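Local coordinates for LAIR1 ecotodomain from MGD21 antibody (Homo sapiens, PDB 7JZK), which binds the V2 domain of a Plasmodium RIFIN as the LAIR1 ectodomain carried as an insert by an antibody, at residues T1-G13 against R77-D91. Residues are numbered along the deposited sequence; the frame is centred on the assembly and turned at random.
Sequences TDLPRPSISAEPG and RCIYYKSRKWSEQSD
Asp-91 OD1 is gripped by both terminal nitrogens of Arg-5, with NH1 at 2.8 Å from OD1 and NH2 approaching the same oxygen from the same face of the carboxylate. Because both nitrogens share OD1, the salt bridge is end-on to a single oxygen; the acceptor lies in the guanidinium plane, but the two flat groups are turned 63° apart, unlike the coplanar paired kind. NH1 also donates a nearly straight bond (171°) to the backbone O of Gln-89, 3.2 Å away. Arginine suits this place because one planar group serves a charge and a carbonyl together; bends at chi2 and chi3 carry the chain past the O of Gln-89, with Arg-5 CD 3.2 Å from that oxygen, to the carboxylate of Asp-91.

Deeper in, the hydroxyl of Tyr-80 reaches the O of Pro-4 at 2.6 Å, in the carbonyl plane and on a lone pair. With chi1 at 66° the tyrosine ring projects toward the N-terminal segment, and Pro-6 meets its edge, CB lying 3.6 Å from Tyr-80 CD1. A proline fits here, offering a compact apolar ring and no N-H needing a partner. Leu-3 fills the next site, its CD1 resting 3.7 Å from Lys-85 CG and also against Ser-87 CB, while CD2 nears the aliphatic part of Lys-82. Farther along, branched Ile-8 packs CB and CD1 on Cys-78 SG, each at 3.4 Å.

That sulfur forms the disulfide with Cys-26, the bond that characteristically pins together the two sheets of an immunoglobulin fold. Strand 7-11 borders one sheet beside strand 22-28, whereas strands 74-82 and 85-97 lie in the other, so the contact closes one margin of the sandwich; on the far side of the hairpin, Tyr-81 and Trp-86 meet Phe-105 of the Rifin chain.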
# COMPACT_ATOMS: atom_id res chain seq x y z
N THR A 1 -11.38 17.30 -13.97
CA THR A 1 -11.12 18.43 -14.87
C THR A 1 -11.24 19.75 -14.11
O THR A 1 -10.38 20.63 -14.21
CB THR A 1 -12.07 18.43 -16.10
OG1 THR A 1 -13.41 18.76 -15.70
CG2 THR A 1 -12.05 17.08 -16.82
N ASP A 2 -12.29 19.86 -13.31
CA ASP A 2 -12.52 21.09 -12.57
C ASP A 2 -11.63 21.18 -11.34
O ASP A 2 -11.58 22.24 -10.71
CB ASP A 2 -13.98 21.16 -12.14
CG ASP A 2 -14.45 19.87 -11.50
OD1 ASP A 2 -14.55 18.86 -12.22
OD2 ASP A 2 -14.68 19.86 -10.27
N LEU A 3 -10.90 20.12 -11.01
CA LEU A 3 -10.09 20.13 -9.80
C LEU A 3 -8.76 20.82 -10.09
O LEU A 3 -8.06 20.42 -11.02
CB LEU A 3 -9.83 18.71 -9.31
CG LEU A 3 -11.03 17.89 -8.85
CD1 LEU A 3 -10.60 16.45 -8.43
CD2 LEU A 3 -11.72 18.64 -7.71
N PRO A 4 -8.38 21.83 -9.33
CA PRO A 4 -7.10 22.50 -9.57
C PRO A 4 -5.92 21.62 -9.17
O PRO A 4 -6.04 20.72 -8.34
CB PRO A 4 -7.18 23.77 -8.70
CG PRO A 4 -8.20 23.48 -7.67
CD PRO A 4 -9.17 22.49 -8.27
N ARG A 5 -4.77 21.90 -9.77
CA ARG A 5 -3.61 21.06 -9.51
C ARG A 5 -3.12 21.31 -8.09
O ARG A 5 -3.06 22.46 -7.66
CB ARG A 5 -2.50 21.34 -10.53
CG ARG A 5 -1.48 20.18 -10.65
CD ARG A 5 -1.17 19.82 -12.08
NE ARG A 5 -0.18 20.73 -12.63
CZ ARG A 5 1.12 20.44 -12.72
NH1 ARG A 5 1.56 19.26 -12.30
NH2 ARG A 5 1.96 21.34 -13.23
N PRO A 6 -2.83 20.27 -7.32
CA PRO A 6 -2.25 20.48 -5.99
C PRO A 6 -0.79 20.85 -6.15
O PRO A 6 -0.19 20.64 -7.20
CB PRO A 6 -2.42 19.12 -5.31
CG PRO A 6 -2.50 18.12 -6.41
CD PRO A 6 -2.98 18.83 -7.65
N SER A 7 -0.21 21.38 -5.07
CA SER A 7 1.20 21.73 -5.07
C SER A 7 1.87 21.04 -3.88
O SER A 7 1.23 20.73 -2.87
CB SER A 7 1.43 23.25 -4.98
OG SER A 7 1.37 23.72 -3.64
N ILE A 8 3.17 20.81 -4.01
CA ILE A 8 3.96 20.13 -2.99
C ILE A 8 5.11 21.05 -2.64
O ILE A 8 5.73 21.65 -3.53
CB ILE A 8 4.48 18.76 -3.51
CG1 ILE A 8 5.54 18.14 -2.60
CG2 ILE A 8 5.02 18.84 -4.92
CD1 ILE A 8 5.04 17.59 -1.32
N SER A 9 5.40 21.17 -1.34
CA SER A 9 6.55 21.92 -0.86
C SER A 9 7.20 21.12 0.27
O SER A 9 6.58 20.24 0.84
CB SER A 9 6.18 23.34 -0.38
OG SER A 9 4.88 23.37 0.21
N ALA A 10 8.46 21.45 0.57
CA ALA A 10 9.20 20.79 1.64
C ALA A 10 9.77 21.83 2.60
O ALA A 10 10.33 22.84 2.17
CB ALA A 10 10.35 19.94 1.10
N GLU A 11 9.64 21.55 3.90
CA GLU A 11 10.11 22.43 4.95
C GLU A 11 11.02 21.64 5.89
O GLU A 11 10.61 20.57 6.38
CB GLU A 11 8.92 23.01 5.73
CG GLU A 11 7.78 23.48 4.83
CD GLU A 11 6.55 23.89 5.61
OE1 GLU A 11 5.61 24.45 4.99
OE2 GLU A 11 6.52 23.65 6.83
N PRO A 12 12.21 22.14 6.21
CA PRO A 12 12.72 23.47 5.86
C PRO A 12 13.28 23.59 4.44
O PRO A 12 13.78 24.66 4.13
CB PRO A 12 13.85 23.69 6.87
CG PRO A 12 14.37 22.27 7.14
CD PRO A 12 13.17 21.37 7.04
N GLY A 13 13.26 22.54 3.63
CA GLY A 13 13.82 22.67 2.30
C GLY A 13 13.99 21.32 1.61
O GLY A 13 13.58 20.28 2.12
N ARG A 77 5.37 13.62 -4.74
CA ARG A 77 4.37 14.51 -5.35
C ARG A 77 3.02 14.28 -4.68
O ARG A 77 2.81 13.28 -4.00
CB ARG A 77 4.27 14.29 -6.86
CG ARG A 77 3.40 13.12 -7.26
CD ARG A 77 3.45 12.94 -8.75
NE ARG A 77 2.78 11.73 -9.19
CZ ARG A 77 2.62 11.40 -10.47
NH1 ARG A 77 3.07 12.21 -11.43
NH2 ARG A 77 1.98 10.29 -10.81
N CYS A 78 2.11 15.22 -4.86
CA CYS A 78 0.82 15.15 -4.19
C CYS A 78 -0.29 14.88 -5.18
O CYS A 78 -0.21 15.20 -6.37
CB CYS A 78 0.49 16.44 -3.42
SG CYS A 78 1.80 17.04 -2.31
N ILE A 79 -1.34 14.26 -4.67
CA ILE A 79 -2.57 14.11 -5.42
C ILE A 79 -3.69 14.07 -4.39
O ILE A 79 -3.50 13.59 -3.27
CB ILE A 79 -2.55 12.86 -6.32
CG1 ILE A 79 -3.78 12.80 -7.23
CG2 ILE A 79 -2.44 11.62 -5.50
CD1 ILE A 79 -3.75 11.63 -8.16
N TYR A 80 -4.84 14.62 -4.73
CA TYR A 80 -5.89 14.64 -3.74
C TYR A 80 -7.16 14.12 -4.37
O TYR A 80 -7.31 14.06 -5.59
CB TYR A 80 -6.11 16.03 -3.14
CG TYR A 80 -6.62 17.07 -4.11
CD1 TYR A 80 -5.74 17.92 -4.76
CD2 TYR A 80 -7.98 17.21 -4.37
CE1 TYR A 80 -6.18 18.86 -5.62
CE2 TYR A 80 -8.43 18.15 -5.24
CZ TYR A 80 -7.54 18.97 -5.87
OH TYR A 80 -7.99 19.93 -6.76
N TYR A 81 -8.07 13.69 -3.50
CA TYR A 81 -9.34 13.13 -3.90
C TYR A 81 -10.45 14.05 -3.44
O TYR A 81 -10.53 14.38 -2.26
CB TYR A 81 -9.53 11.71 -3.31
CG TYR A 81 -10.70 10.94 -3.90
CD1 TYR A 81 -10.59 10.29 -5.11
CD2 TYR A 81 -11.93 10.87 -3.25
CE1 TYR A 81 -11.68 9.60 -5.66
CE2 TYR A 81 -13.01 10.17 -3.80
CZ TYR A 81 -12.88 9.54 -4.99
OH TYR A 81 -13.94 8.84 -5.51
N LYS A 82 -11.30 14.48 -4.36
CA LYS A 82 -12.40 15.37 -4.02
C LYS A 82 -13.52 15.23 -5.04
O LYS A 82 -13.26 15.09 -6.23
CB LYS A 82 -11.83 16.79 -3.90
CG LYS A 82 -12.60 17.83 -3.14
CD LYS A 82 -13.39 18.81 -3.99
CE LYS A 82 -13.05 20.21 -3.47
NZ LYS A 82 -13.37 21.37 -4.35
N SER A 83 -14.75 15.23 -4.55
CA SER A 83 -15.95 15.10 -5.38
C SER A 83 -15.86 13.88 -6.30
O SER A 83 -16.04 13.96 -7.52
CB SER A 83 -16.18 16.39 -6.17
OG SER A 83 -15.86 17.53 -5.38
N ARG A 84 -15.55 12.72 -5.72
CA ARG A 84 -15.54 11.43 -6.44
C ARG A 84 -14.53 11.35 -7.57
O ARG A 84 -14.75 10.64 -8.54
CB ARG A 84 -16.90 11.07 -7.00
CG ARG A 84 -18.03 11.11 -6.02
CD ARG A 84 -19.27 11.57 -6.77
NE ARG A 84 -19.97 12.60 -6.04
CZ ARG A 84 -20.68 13.56 -6.60
NH1 ARG A 84 -21.28 14.46 -5.84
NH2 ARG A 84 -20.77 13.64 -7.92
N LYS A 85 -13.45 12.11 -7.50
CA LYS A 85 -12.43 11.96 -8.52
C LYS A 85 -11.09 12.34 -7.96
O LYS A 85 -10.98 13.24 -7.13
CB LYS A 85 -12.74 12.77 -9.80
CG LYS A 85 -13.20 14.18 -9.63
CD LYS A 85 -13.91 14.61 -10.91
CE LYS A 85 -14.95 13.58 -11.34
NZ LYS A 85 -15.85 14.08 -12.41
N TRP A 86 -10.08 11.62 -8.41
CA TRP A 86 -8.72 12.02 -8.11
C TRP A 86 -8.41 13.25 -8.95
O TRP A 86 -8.82 13.33 -10.11
CB TRP A 86 -7.75 10.89 -8.46
CG TRP A 86 -7.68 9.81 -7.46
CD1 TRP A 86 -8.13 8.52 -7.61
CD2 TRP A 86 -7.09 9.88 -6.16
NE1 TRP A 86 -7.87 7.80 -6.47
CE2 TRP A 86 -7.23 8.61 -5.57
CE3 TRP A 86 -6.46 10.89 -5.44
CZ2 TRP A 86 -6.77 8.32 -4.29
CZ3 TRP A 86 -6.00 10.61 -4.17
CH2 TRP A 86 -6.16 9.34 -3.60
N SER A 87 -7.69 14.19 -8.38
CA SER A 87 -7.17 15.30 -9.15
C SER A 87 -5.96 14.86 -9.97
O SER A 87 -5.44 13.75 -9.82
CB SER A 87 -6.76 16.41 -8.21
OG SER A 87 -5.64 15.97 -7.51
N GLU A 88 -5.50 15.73 -10.86
CA GLU A 88 -4.23 15.48 -11.53
C GLU A 88 -3.09 15.67 -10.54
O GLU A 88 -3.22 16.39 -9.55
CB GLU A 88 -4.04 16.41 -12.72
CG GLU A 88 -5.35 16.78 -13.42
CD GLU A 88 -5.91 18.16 -13.02
OE1 GLU A 88 -5.94 19.07 -13.88
OE2 GLU A 88 -6.33 18.34 -11.85
N GLN A 89 -2.00 14.95 -10.76
CA GLN A 89 -0.90 14.99 -9.82
C GLN A 89 -0.18 16.33 -9.90
O GLN A 89 -0.19 17.00 -10.93
CB GLN A 89 0.09 13.85 -10.09
CG GLN A 89 -0.55 12.48 -10.17
CD GLN A 89 -0.99 12.18 -11.58
OE1 GLN A 89 -1.02 13.08 -12.42
NE2 GLN A 89 -1.30 10.92 -11.85
N SER A 90 0.44 16.71 -8.80
CA SER A 90 1.36 17.83 -8.78
C SER A 90 2.68 17.46 -9.46
O SER A 90 2.95 16.31 -9.80
CB SER A 90 1.67 18.24 -7.35
OG SER A 90 2.83 17.56 -6.91
N ASP A 91 3.51 18.47 -9.68
CA ASP A 91 4.85 18.23 -10.17
C ASP A 91 5.67 17.50 -9.10
O ASP A 91 5.40 17.63 -7.91
CB ASP A 91 5.53 19.55 -10.54
CG ASP A 91 5.32 19.91 -12.00
OD1 ASP A 91 4.35 19.40 -12.60
OD2 ASP A 91 6.12 20.71 -12.55